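Local coordinates for protein autotransporter adhesin/invasin TibA (Escherichia coli, PDB 4Q1Q) that mediates adhesion to and invasion of human intestinal epithelial cells, drives bacterial aggregation through intercellular self-association and enhances biofilm formation, at residues A[36-47]-A[54-65]; A[66-75]-A[86-94]. All blocks are in the same frame, centred on the assembly; numbering follows the deposited sequence.

Contact 1 of 2, residues A[36-47]-A[54-65]. With 289 (D-glycero-alpha-D-manno-heptopyranose), chain B; 289 (D-glycero-alpha-D-manno-heptopyranose), chain E; 289 (D-glycero-alpha-D-manno-heptopyranose), chain I; 289 (D-glycero-alpha-D-manno-heptopyranose), chain G.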
loop_
_atom_site.group_PDB
_atom_site.type_symbol
_atom_site.label_atom_id
_atom_site.label_comp_id
_atom_site.label_asym_id
_atom_site.label_seq_id
_atom_site.Cartn_x
_atom_site.Cartn_y
_atom_site.Cartn_z
ATOM N N ASN A 36 -18.704 -16.640 10.556
ATOM C CA ASN A 36 -17.658 -17.462 11.171
ATOM C C ASN A 36 -17.344 -18.734 10.383
ATOM O O ASN A 36 -17.109 -19.787 10.973
ATOM C CB ASN A 36 -18.033 -17.843 12.609
ATOM C CG ASN A 36 -17.481 -16.890 13.657
ATOM O OD1 ASN A 36 -16.447 -16.243 13.470
ATOM N ND2 ASN A 36 -18.160 -16.833 14.800
ATOM N N THR A 37 -17.364 -18.645 9.055
ATOM C CA THR A 37 -16.924 -19.756 8.220
ATOM C C THR A 37 -15.418 -19.952 8.339
ATOM O O THR A 37 -14.663 -18.989 8.481
ATOM C CB THR A 37 -17.258 -19.516 6.744
ATOM O OG1 THR A 37 -18.601 -19.038 6.619
ATOM C CG2 THR A 37 -17.091 -20.804 5.964
ATOM N N THR A 38 -14.986 -21.207 8.313
ATOM C CA THR A 38 -13.566 -21.522 8.302
ATOM C C THR A 38 -13.294 -22.254 6.995
ATOM O O THR A 38 -13.861 -23.327 6.792
ATOM C CB THR A 38 -13.161 -22.392 9.508
ATOM O OG1 THR A 38 -13.521 -21.734 10.730
ATOM C CG2 THR A 38 -11.663 -22.656 9.521
ATOM N N ILE A 39 -12.478 -21.662 6.120
ATOM C CA ILE A 39 -12.146 -22.237 4.813
ATOM C C ILE A 39 -10.776 -22.906 4.859
ATOM O O ILE A 39 -9.745 -22.241 4.996
ATOM C CB ILE A 39 -12.141 -21.220 3.648
ATOM C CG1 ILE A 39 -13.432 -20.389 3.600
ATOM C CG2 ILE A 39 -11.970 -21.966 2.332
ATOM C CD1 ILE A 39 -13.369 -19.130 2.756
ATOM N N ASN A 40 -10.780 -24.230 4.755
ATOM C CA ASN A 40 -9.543 -25.002 4.787
ATOM C C ASN A 40 -9.228 -25.596 3.420
ATOM O O ASN A 40 -10.015 -25.467 2.475
ATOM C CB ASN A 40 -9.604 -26.076 5.876
ATOM C CG ASN A 40 -9.559 -25.493 7.272
ATOM O OD1 ASN A 40 -9.215 -24.331 7.478
ATOM N ND2 ASN A 40 -9.910 -26.315 8.250
ATOM N N SER A 41 -8.064 -26.237 3.354
ATOM C CA SER A 41 -7.446 -26.662 2.098
ATOM C C SER A 41 -8.452 -27.294 1.142
ATOM O O SER A 41 -9.194 -28.200 1.525
ATOM C CB SER A 41 -6.295 -27.635 2.385
ATOM O OG SER A 41 -5.359 -27.701 1.318
ATOM N N GLY A 42 -8.492 -26.817 -0.098
ATOM C CA GLY A 42 -9.441 -27.308 -1.097
ATOM C C GLY A 42 -10.804 -26.646 -1.013
ATOM O O GLY A 42 -11.618 -26.754 -1.940
ATOM N N GLY A 43 -11.034 -25.903 0.067
ATOM C CA GLY A 43 -12.251 -25.111 0.242
ATOM C C GLY A 43 -12.363 -23.841 -0.594
ATOM O O GLY A 43 -11.451 -23.005 -0.580
ATOM N N LYS A 44 -13.486 -23.705 -1.299
ATOM C CA LYS A 44 -13.825 -22.510 -2.057
ATOM C C LYS A 44 -15.124 -21.846 -1.576
ATOM O O LYS A 44 -16.192 -22.461 -1.617
ATOM C CB LYS A 44 -13.966 -22.879 -3.537
ATOM C CG LYS A 44 -12.804 -23.673 -4.116
ATOM C CD LYS A 44 -12.394 -23.188 -5.498
ATOM C CE LYS A 44 -10.922 -23.450 -5.783
ATOM N NZ LYS A 44 -10.273 -22.346 -6.549
ATOM N N GLN A 45 -15.049 -20.602 -1.107
ATOM C CA GLN A 45 -16.235 -19.772 -0.891
ATOM C C GLN A 45 -16.420 -18.742 -2.005
ATOM O O GLN A 45 -15.530 -17.929 -2.271
ATOM C CB GLN A 45 -16.158 -19.024 0.444
ATOM C CG GLN A 45 -17.471 -18.360 0.846
ATOM C CD GLN A 45 -17.348 -17.450 2.056
ATOM O OE1 GLN A 45 -16.725 -16.395 1.979
ATOM N NE2 GLN A 45 -17.980 -17.825 3.163
ATOM N N TYR A 46 -17.584 -18.758 -2.643
ATOM C CA TYR A 46 -17.878 -17.806 -3.697
ATOM C C TYR A 46 -18.966 -16.870 -3.204
ATOM O O TYR A 46 -20.087 -17.312 -2.957
ATOM C CB TYR A 46 -18.366 -18.478 -4.978
ATOM C CG TYR A 46 -17.408 -19.461 -5.609
ATOM C CD1 TYR A 46 -17.189 -20.697 -5.015
ATOM C CD2 TYR A 46 -16.752 -19.174 -6.803
ATOM C CE1 TYR A 46 -16.337 -21.623 -5.584
ATOM C CE2 TYR A 46 -15.899 -20.100 -7.384
ATOM C CZ TYR A 46 -15.693 -21.320 -6.761
ATOM O OH TYR A 46 -14.857 -22.296 -7.256
ATOM N N VAL A 47 -18.629 -15.589 -3.074
ATOM C CA VAL A 47 -19.572 -14.578 -2.615
ATOM C C VAL A 47 -20.060 -13.772 -3.810
ATOM O O VAL A 47 -19.348 -12.888 -4.280
ATOM C CB VAL A 47 -18.964 -13.621 -1.578
ATOM C CG1 VAL A 47 -20.057 -12.744 -0.981
ATOM C CG2 VAL A 47 -18.237 -14.359 -0.463
ATOM N N THR A 54 -19.113 -12.887 6.422
ATOM C CA THR A 54 -18.688 -12.165 7.602
ATOM C C THR A 54 -17.837 -13.102 8.438
ATOM O O THR A 54 -18.123 -14.289 8.514
ATOM C CB THR A 54 -19.918 -11.675 8.386
ATOM O OG1 THR A 54 -20.904 -11.203 7.457
ATOM C CG2 THR A 54 -19.544 -10.549 9.343
ATOM N N SER A 55 -16.747 -12.580 8.984
ATOM C CA SER A 55 -15.905 -13.295 9.938
ATOM C C SER A 55 -15.346 -14.610 9.392
ATOM O O SER A 55 -15.117 -15.565 10.141
ATOM C CB SER A 55 -16.689 -13.584 11.222
ATOM O OG SER A 55 -17.284 -12.426 11.790
ATOM N N THR A 56 -15.135 -14.654 8.081
ATOM C CA THR A 56 -14.604 -15.855 7.460
ATOM C C THR A 56 -13.135 -15.985 7.802
ATOM O O THR A 56 -12.411 -14.993 7.701
ATOM C CB THR A 56 -14.739 -15.782 5.945
ATOM O OG1 THR A 56 -16.092 -15.459 5.610
ATOM C CG2 THR A 56 -14.376 -17.105 5.326
ATOM N N THR A 57 -12.739 -17.174 8.250
ATOM C CA THR A 57 -11.336 -17.512 8.488
ATOM C C THR A 57 -10.809 -18.323 7.300
ATOM O O THR A 57 -11.418 -19.314 6.904
ATOM C CB THR A 57 -11.173 -18.258 9.832
ATOM O OG1 THR A 57 -11.014 -17.316 10.907
ATOM C CG2 THR A 57 -9.973 -19.186 9.817
ATOM N N ILE A 58 -9.692 -17.906 6.716
ATOM C CA ILE A 58 -9.161 -18.543 5.505
ATOM C C ILE A 58 -7.786 -19.131 5.797
ATOM O O ILE A 58 -6.834 -18.392 6.074
ATOM C CB ILE A 58 -9.013 -17.567 4.319
ATOM C CG1 ILE A 58 -10.282 -16.734 4.132
ATOM C CG2 ILE A 58 -8.703 -18.330 3.042
ATOM C CD1 ILE A 58 -10.212 -15.705 3.026
ATOM N N ASN A 59 -7.711 -20.457 5.743
ATOM C CA ASN A 59 -6.481 -21.178 6.073
ATOM C C ASN A 59 -5.838 -21.809 4.834
ATOM O O ASN A 59 -6.412 -21.820 3.743
ATOM C CB ASN A 59 -6.721 -22.247 7.154
ATOM C CG ASN A 59 -7.210 -21.669 8.475
ATOM O OD1 ASN A 59 -6.591 -20.769 9.042
ATOM N ND2 ASN A 59 -8.319 -22.196 8.987
ATOM N N ILE A 60 -4.629 -22.327 5.032
ATOM C CA ILE A 60 -3.763 -22.851 3.975
ATOM C C ILE A 60 -4.551 -23.567 2.891
ATOM O O ILE A 60 -5.331 -24.472 3.166
ATOM C CB ILE A 60 -2.655 -23.785 4.527
ATOM C CG1 ILE A 60 -1.864 -24.420 3.376
ATOM C CG2 ILE A 60 -3.217 -24.862 5.449
ATOM C CD1 ILE A 60 -0.397 -24.604 3.698
ATOM N N GLY A 61 -4.334 -23.153 1.648
ATOM C CA GLY A 61 -4.985 -23.784 0.503
ATOM C C GLY A 61 -6.474 -23.533 0.420
ATOM O O GLY A 61 -7.118 -24.095 -0.460
ATOM N N GLY A 62 -7.035 -22.727 1.320
ATOM C CA GLY A 62 -8.382 -22.176 1.129
ATOM C C GLY A 62 -8.486 -20.845 0.392
ATOM O O GLY A 62 -7.661 -19.955 0.596
ATOM N N VAL A 63 -9.511 -20.693 -0.439
ATOM C CA VAL A 63 -9.811 -19.451 -1.161
ATOM C C VAL A 63 -11.232 -18.883 -0.965
ATOM O O VAL A 63 -12.211 -19.625 -1.109
ATOM C CB VAL A 63 -9.590 -19.662 -2.669
ATOM C CG1 VAL A 63 -10.591 -20.654 -3.239
ATOM C CG2 VAL A 63 -9.693 -18.346 -3.427
ATOM N N GLN A 64 -11.335 -17.590 -0.644
ATOM C CA GLN A 64 -12.578 -16.794 -0.686
ATOM C C GLN A 64 -12.637 -15.900 -1.924
ATOM O O GLN A 64 -11.821 -14.990 -2.065
ATOM C CB GLN A 64 -12.718 -15.881 0.544
ATOM C CG GLN A 64 -13.986 -15.030 0.621
ATOM C CD GLN A 64 -14.037 -14.113 1.835
ATOM O OE1 GLN A 64 -13.148 -13.285 2.048
ATOM N NE2 GLN A 64 -15.072 -14.257 2.658
ATOM N N HIS A 65 -13.580 -16.160 -2.821
ATOM C CA HIS A 65 -13.810 -15.352 -4.006
ATOM C C HIS A 65 -14.913 -14.335 -3.755
ATOM O O HIS A 65 -16.046 -14.724 -3.437
ATOM C CB HIS A 65 -14.242 -16.220 -5.188
ATOM C CG HIS A 65 -13.223 -17.232 -5.603
ATOM N ND1 HIS A 65 -12.484 -17.103 -6.762
ATOM C CD2 HIS A 65 -12.815 -18.383 -5.017
ATOM C CE1 HIS A 65 -11.654 -18.125 -6.863
ATOM N NE2 HIS A 65 -11.820 -18.904 -5.809
HETATM O O7 289 B . -13.323 -15.270 16.248
HETATM C C7 289 B . -13.788 -14.503 15.130
HETATM C C6 289 B . -15.285 -14.209 15.225
HETATM O O6 289 B . -15.652 -13.935 16.582
HETATM C C5 289 B . -15.725 -13.042 14.347
HETATM O O5 289 B . -17.085 -13.259 13.964
HETATM C C1 289 B . -17.575 -12.274 13.048
HETATM C C2 289 B . -17.614 -10.857 13.618
HETATM O O2 289 B . -18.663 -10.676 14.576
HETATM C C3 289 B . -16.244 -10.544 14.216
HETATM O O3 289 B . -16.365 -9.375 15.035
HETATM C C4 289 B . -15.640 -11.684 15.036
HETATM O O4 289 B . -14.268 -11.363 15.271
HETATM O O7 289 E . -7.042 -32.873 -1.288
HETATM C C7 289 E . -7.833 -32.184 -0.314
HETATM C C6 289 E . -6.996 -31.283 0.595
HETATM O O6 289 E . -5.922 -32.055 1.151
HETATM C C5 289 E . -6.458 -29.993 -0.040
HETATM O O5 289 E . -5.203 -29.682 0.577
HETATM C C1 289 E . -4.821 -28.331 0.313
HETATM C C2 289 E . -4.489 -28.202 -1.171
HETATM O O2 289 E . -3.386 -29.045 -1.518
HETATM C C3 289 E . -5.718 -28.577 -1.995
HETATM O O3 289 E . -5.386 -28.578 -3.392
HETATM C C4 289 E . -6.269 -29.936 -1.560
HETATM O O4 289 E . -7.494 -30.154 -2.271
HETATM O O7 289 I . -12.765 -11.406 -14.316
HETATM C C7 289 I . -12.053 -11.587 -13.087
HETATM C C6 289 I . -12.721 -12.721 -12.321
HETATM O O6 289 I . -12.702 -13.895 -13.146
HETATM C C5 289 I . -12.058 -12.855 -10.949
HETATM O O5 289 I . -13.215 -12.896 -10.108
HETATM C C1 289 I . -12.885 -13.027 -8.724
HETATM C C2 289 I . -12.204 -14.360 -8.442
HETATM O O2 289 I . -13.063 -15.454 -8.796
HETATM C C3 289 I . -10.892 -14.344 -9.216
HETATM O O3 289 I . -10.291 -15.623 -9.035
HETATM C C4 289 I . -11.118 -14.038 -10.693
HETATM O O4 289 I . -9.811 -13.757 -11.205
HETATM O O7 289 G . -20.656 -12.392 -12.660
HETATM C C7 289 G . -19.661 -12.451 -11.624
HETATM C C6 289 G . -18.855 -13.730 -11.828
HETATM O O6 289 G . -18.189 -13.656 -13.093
HETATM C C5 289 G . -17.823 -13.951 -10.730
HETATM O O5 289 G . -18.518 -14.502 -9.615
HETATM C C1 289 G . -17.625 -14.769 -8.536
HETATM C C2 289 G . -16.678 -15.898 -8.920
HETATM O O2 289 G . -17.356 -17.060 -9.405
HETATM C C3 289 G . -15.792 -15.311 -10.010
HETATM O O3 289 G . -14.803 -16.276 -10.381
HETATM C C4 289 G . -16.702 -14.890 -11.157
HETATM O O4 289 G . -15.904 -14.206 -12.116
HETATM O O HOH W 1 -9.427 -23.941 -2.072
#

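Contact 2 of 2, residues A[66-75]-A[86-94]. With 289 (D-glycero-alpha-D-manno-heptopyranose), chain C; 289 (D-glycero-alpha-D-manno-heptopyranose), chain D; 289 (D-glycero-alpha-D-manno-heptopyranose), chain H; 289 (D-glycero-alpha-D-manno-heptopyranose), chain J.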
loop_
_atom_site.group_PDB
_atom_site.type_symbol
_atom_site.label_atom_id
_atom_site.label_comp_id
_atom_site.label_asym_id
_atom_site.label_seq_id
_atom_site.Cartn_x
_atom_site.Cartn_y
_atom_site.Cartn_z
ATOM N N VAL A 66 -14.582 -13.053 -3.904
ATOM C CA VAL A 66 -15.580 -11.987 -3.812
ATOM C C VAL A 66 -15.891 -11.391 -5.173
ATOM O O VAL A 66 -15.128 -10.588 -5.710
ATOM C CB VAL A 66 -15.142 -10.829 -2.904
ATOM C CG1 VAL A 66 -16.300 -9.866 -2.711
ATOM C CG2 VAL A 66 -14.610 -11.364 -1.583
ATOM N N SER A 67 -17.038 -11.786 -5.713
ATOM C CA SER A 67 -17.418 -11.404 -7.061
ATOM C C SER A 67 -18.273 -10.161 -7.030
ATOM O O SER A 67 -18.479 -9.583 -5.969
ATOM C CB SER A 67 -18.190 -12.528 -7.740
ATOM O OG SER A 67 -17.364 -13.667 -7.887
ATOM N N SER A 68 -18.728 -9.744 -8.207
ATOM C CA SER A 68 -19.381 -8.456 -8.377
ATOM C C SER A 68 -20.647 -8.353 -7.548
ATOM O O SER A 68 -21.553 -9.183 -7.656
ATOM C CB SER A 68 -19.741 -8.258 -9.846
ATOM O OG SER A 68 -20.436 -7.043 -10.074
ATOM N N GLY A 69 -20.710 -7.283 -6.766
ATOM C CA GLY A 69 -21.822 -7.072 -5.849
ATOM C C GLY A 69 -21.699 -7.868 -4.565
ATOM O O GLY A 69 -22.540 -7.743 -3.679
ATOM N N GLY A 70 -20.669 -8.695 -4.439
ATOM C CA GLY A 70 -20.457 -9.460 -3.216
ATOM C C GLY A 70 -19.743 -8.632 -2.165
ATOM O O GLY A 70 -19.171 -7.583 -2.453
ATOM N N SER A 71 -19.768 -9.111 -0.926
ATOM C CA SER A 71 -19.248 -8.341 0.192
ATOM C C SER A 71 -18.633 -9.300 1.196
ATOM O O SER A 71 -19.188 -10.361 1.471
ATOM C CB SER A 71 -20.351 -7.498 0.850
ATOM O OG SER A 71 -20.993 -6.587 -0.039
ATOM N N ALA A 72 -17.487 -8.936 1.754
ATOM C CA ALA A 72 -16.836 -9.798 2.727
ATOM C C ALA A 72 -16.225 -8.911 3.798
ATOM O O ALA A 72 -15.263 -8.182 3.561
ATOM C CB ALA A 72 -15.783 -10.688 2.087
ATOM N N THR A 73 -16.820 -8.987 4.981
ATOM C CA THR A 73 -16.421 -8.164 6.097
ATOM C C THR A 73 -15.667 -9.076 7.045
ATOM O O THR A 73 -16.053 -10.218 7.269
ATOM C CB THR A 73 -17.671 -7.525 6.731
ATOM O OG1 THR A 73 -18.833 -8.031 6.060
ATOM C CG2 THR A 73 -17.690 -6.019 6.550
ATOM N N SER A 74 -14.580 -8.541 7.584
ATOM C CA SER A 74 -13.816 -9.175 8.648
ATOM C C SER A 74 -13.267 -10.570 8.315
ATOM O O SER A 74 -13.009 -11.357 9.232
ATOM C CB SER A 74 -14.681 -9.232 9.915
ATOM O OG SER A 74 -15.373 -8.023 10.208
ATOM N N SER A 75 -13.078 -10.873 7.031
ATOM C CA SER A 75 -12.350 -12.071 6.623
ATOM C C SER A 75 -10.994 -12.005 7.297
ATOM O O SER A 75 -10.428 -10.926 7.442
ATOM C CB SER A 75 -12.118 -12.149 5.119
ATOM O OG SER A 75 -13.238 -12.567 4.363
ATOM N N SER A 86 -12.613 -9.681 -6.665
ATOM C CA SER A 86 -12.768 -9.436 -8.086
ATOM C C SER A 86 -13.680 -8.251 -8.344
ATOM O O SER A 86 -14.241 -7.645 -7.437
ATOM C CB SER A 86 -13.321 -10.675 -8.797
ATOM O OG SER A 86 -12.494 -11.797 -8.551
ATOM N N SER A 87 -13.799 -7.964 -9.632
ATOM C CA SER A 87 -14.443 -6.777 -10.151
ATOM C C SER A 87 -15.823 -6.595 -9.535
ATOM O O SER A 87 -16.656 -7.489 -9.625
ATOM C CB SER A 87 -14.496 -6.934 -11.671
ATOM O OG SER A 87 -14.938 -5.766 -12.346
ATOM N N GLY A 88 -16.046 -5.464 -8.875
ATOM C CA GLY A 88 -17.368 -5.126 -8.359
ATOM C C GLY A 88 -17.499 -5.647 -6.950
ATOM O O GLY A 88 -18.387 -5.223 -6.223
ATOM N N GLY A 89 -16.602 -6.546 -6.560
ATOM C CA GLY A 89 -16.524 -7.058 -5.199
ATOM C C GLY A 89 -15.930 -6.096 -4.187
ATOM O O GLY A 89 -15.137 -5.224 -4.526
ATOM N N SER A 90 -16.280 -6.308 -2.924
ATOM C CA SER A 90 -15.952 -5.388 -1.851
ATOM C C SER A 90 -15.529 -6.195 -0.642
ATOM O O SER A 90 -16.196 -7.142 -0.233
ATOM C CB SER A 90 -17.153 -4.505 -1.481
ATOM O OG SER A 90 -16.827 -3.359 -0.694
ATOM N N ALA A 91 -14.417 -5.792 -0.047
ATOM C CA ALA A 91 -13.859 -6.474 1.101
ATOM C C ALA A 91 -13.613 -5.367 2.109
ATOM O O ALA A 91 -13.023 -4.334 1.783
ATOM C CB ALA A 91 -12.557 -7.186 0.763
ATOM N N THR A 92 -14.043 -5.606 3.341
ATOM C CA THR A 92 -13.931 -4.591 4.371
ATOM C C THR A 92 -13.307 -5.173 5.623
ATOM O O THR A 92 -13.724 -6.228 6.094
ATOM C CB THR A 92 -15.312 -4.000 4.715
ATOM O OG1 THR A 92 -15.802 -3.228 3.611
ATOM C CG2 THR A 92 -15.208 -3.113 5.944
ATOM N N ASN A 93 -12.355 -4.426 6.171
ATOM C CA ASN A 93 -11.679 -4.759 7.415
ATOM C C ASN A 93 -11.100 -6.177 7.422
ATOM O O ASN A 93 -11.088 -6.864 8.446
ATOM C CB ASN A 93 -12.610 -4.448 8.600
ATOM C CG ASN A 93 -12.840 -2.951 8.788
ATOM O OD1 ASN A 93 -12.124 -2.122 8.231
ATOM N ND2 ASN A 93 -13.830 -2.592 9.596
ATOM N N THR A 94 -10.564 -6.585 6.275
ATOM C CA THR A 94 -9.861 -7.858 6.142
ATOM C C THR A 94 -8.580 -7.837 6.974
ATOM O O THR A 94 -7.959 -6.780 7.095
ATOM C CB THR A 94 -9.478 -8.142 4.677
ATOM O OG1 THR A 94 -10.621 -8.014 3.823
ATOM C CG2 THR A 94 -8.852 -9.540 4.537
HETATM O O7 289 C . -19.435 -2.412 -3.541
HETATM C C7 289 C . -18.300 -2.048 -4.335
HETATM C C6 289 C . -17.638 -0.709 -3.817
HETATM O O6 289 C . -18.670 0.307 -3.947
HETATM C C5 289 C . -17.322 -0.888 -2.339
HETATM O O5 289 C . -16.199 -1.831 -2.284
HETATM C C1 289 C . -15.980 -2.237 -0.830
HETATM C C2 289 C . -16.042 -1.149 0.223
HETATM O O2 289 C . -14.711 -1.193 0.952
HETATM C C3 289 C . -15.857 -0.005 -0.743
HETATM O O3 289 C . -14.491 0.193 -1.485
HETATM C C4 289 C . -16.777 0.428 -1.775
HETATM O O4 289 C . -17.852 1.165 -1.179
HETATM O O7 289 D . -19.993 -4.488 4.701
HETATM C C7 289 D . -19.743 -4.516 3.292
HETATM C C6 289 D . -20.742 -3.622 2.566
HETATM O O6 289 D . -20.364 -2.256 2.742
HETATM C C5 289 D . -20.805 -3.975 1.082
HETATM O O5 289 D . -21.800 -4.981 0.873
HETATM C C1 289 D . -21.705 -5.560 -0.429
HETATM C C2 289 D . -22.182 -4.466 -1.381
HETATM O O2 289 D . -23.519 -4.070 -1.050
HETATM C C3 289 D . -21.199 -3.297 -1.286
HETATM O O3 289 D . -21.503 -2.194 -2.150
HETATM C C4 289 D . -21.159 -2.812 0.158
HETATM O O4 289 D . -20.226 -1.731 0.219
HETATM O O7 289 H . -22.496 -2.339 -8.487
HETATM C C7 289 H . -21.404 -2.914 -9.210
HETATM C C6 289 H . -21.679 -4.373 -9.558
HETATM O O6 289 H . -23.067 -4.670 -9.353
HETATM C C5 289 H . -21.261 -4.654 -10.996
HETATM O O5 289 H . -20.682 -5.952 -11.142
HETATM C C1 289 H . -21.547 -7.028 -10.780
HETATM C C2 289 H . -22.673 -7.072 -11.816
HETATM O O2 289 H . -23.636 -8.098 -11.535
HETATM C C3 289 H . -23.413 -5.734 -11.890
HETATM O O3 289 H . -24.319 -5.576 -10.786
HETATM C C4 289 H . -22.456 -4.540 -11.939
HETATM O O4 289 H . -21.935 -4.396 -13.266
HETATM O O7 289 J . -18.568 -8.316 -13.664
HETATM C C7 289 J . -19.046 -7.437 -14.686
HETATM C C6 289 J . -17.955 -6.407 -14.937
HETATM O O6 289 J . -18.340 -5.589 -16.046
HETATM C C5 289 J . -17.717 -5.564 -13.684
HETATM O O5 289 J . -16.542 -6.040 -13.027
HETATM C C1 289 J . -15.268 -5.765 -13.616
HETATM C C2 289 J . -15.066 -4.295 -13.979
HETATM O O2 289 J . -14.945 -4.144 -15.398
HETATM C C3 289 J . -16.243 -3.497 -13.426
HETATM O O3 289 J . -16.054 -2.136 -13.810
HETATM C C4 289 J . -17.572 -4.063 -13.922
HETATM O O4 289 J . -18.623 -3.410 -13.204
#

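Contact 1 of 2, residues A[36-47]-A[54-65]
Ile39 drives its CD1 down between the side chains of the next coil, and this is the tight part of the contact: CD1 sits 3.4 Å from Thr56 CG2, closer than usual for two carbons, and also packs on Ile58 CG1 and Gln64 CB. Residues 36-47 and 54-65 are successive rungs of a parallel beta-helix, paired 19 residues apart. On the same inward face, Gln45 and Gln64 form one step of an amide ladder. Both chains run out extended, CG anti to the backbone N (chi1 -179° in Gln64), and Gln64 NE2 meets Gln45 OE1 at 2.8 Å, with the oxygen almost in the donor amide's plane; Gln64 OE1 goes on to Ser75 and Gln83. At the turn between the strands, Asn59 ND2 gives a similar bond of 2.8 Å to Asn40 OD1, the two amide planes turned 40° apart.

The outer face is looser. The rings of Tyr46 and His65 lie in an offset stack, planes 9° apart and centroids 4.8 Å apart, with His65 CD2 and Tyr46 CE2 each over the rim side of the other ring. Solvent-exposed Lys44 lays its bent chain across Val63 CG1. Ser41, in the turn, and Ser55, at the corner at the other end, carry heptoses through OG; near the rings, His65 ND1 shares a 2.7 Å hydrogen bond with O2 of the chain I heptose, an atom at the ring's edge and in its plane. A water joins Gly43 O to Gly61 O. The chemistry implies a coil whose glutamine amides are hydrogen-bonded to those of the next inside the helix, consistent with an outside where rings and linked serines meet heptose.

Contact 2 of 2, residues A[66-75]-A[86-94]
Thr92 N to Ala72 O and Ser74 N to Thr92 O, both 2.9 Å, are straight, short bonds that zip 66-75 to 86-94, two consecutive coils of a right-handed parallel beta-helix of the autotransporter passenger type. Ala72 N reaches Ser90 O in the carbonyl plane, but at a more bent 138°. Before the strands, Ser86 N holds Val66 O at 2.8 Å. The pairing is poorer where the chain corners: Ser90 N to Gly70 O is weak, and Gly69 N comes to Gly88 O at 3.2 Å from above the carbonyl plane. Both corners are type II turns, with Gly69 and Gly88 at positive phi, which favours glycine.

Packing follows the register. Inward, Ala72 and Ala91 keep small methyls against Gln83 of strand 82-85, on another face of the helix, and Val66 CG1 lies 3.6 Å from Ser90 N, filling the inside of the corner. Outward, Thr73 and Thr92 lie side by side, pointing the same way.

The sugars form the outermost layer. Ser71 and Ser90 each bear a heptose through OG on the face they share with the threonines, but by different routes: Ser71 turns OG beside its backbone N (chi1 -58°), whereas Ser90 swings it anti to the N (chi1 -165°). Both turns carry paired sugars, on Ser67 and Ser68 and on Ser86 and Ser87. Thr73 OG1 hydrogen-bonds yet another heptose, while the methyl Thr73 CG2 touches Thr92 CB at 3.6 Å. That same Thr73 CG2 lies 3.3 Å from O7 of the chain D heptose.

Overall arrangement
From the N terminus the chain enters contact 1 at residue 36, completes one coil and lays 54-65 on 36-47, so a single short connection closes it. Strand 63-66 then leads straight into contact 2, where 66-75 waits for 86-94 one turn later. The two are in series, neither crossing nor enclosing the other, with centres about 13 Å apart. Contact 1 ties together two faces of successive coils and the turn between them; contact 2 ties the following corner and the remaining face. They meet where Gln64 NE2 packs on Ala72 CB and Val47 O probably accepts Ser67 N, which carries the stacking onward along the helix.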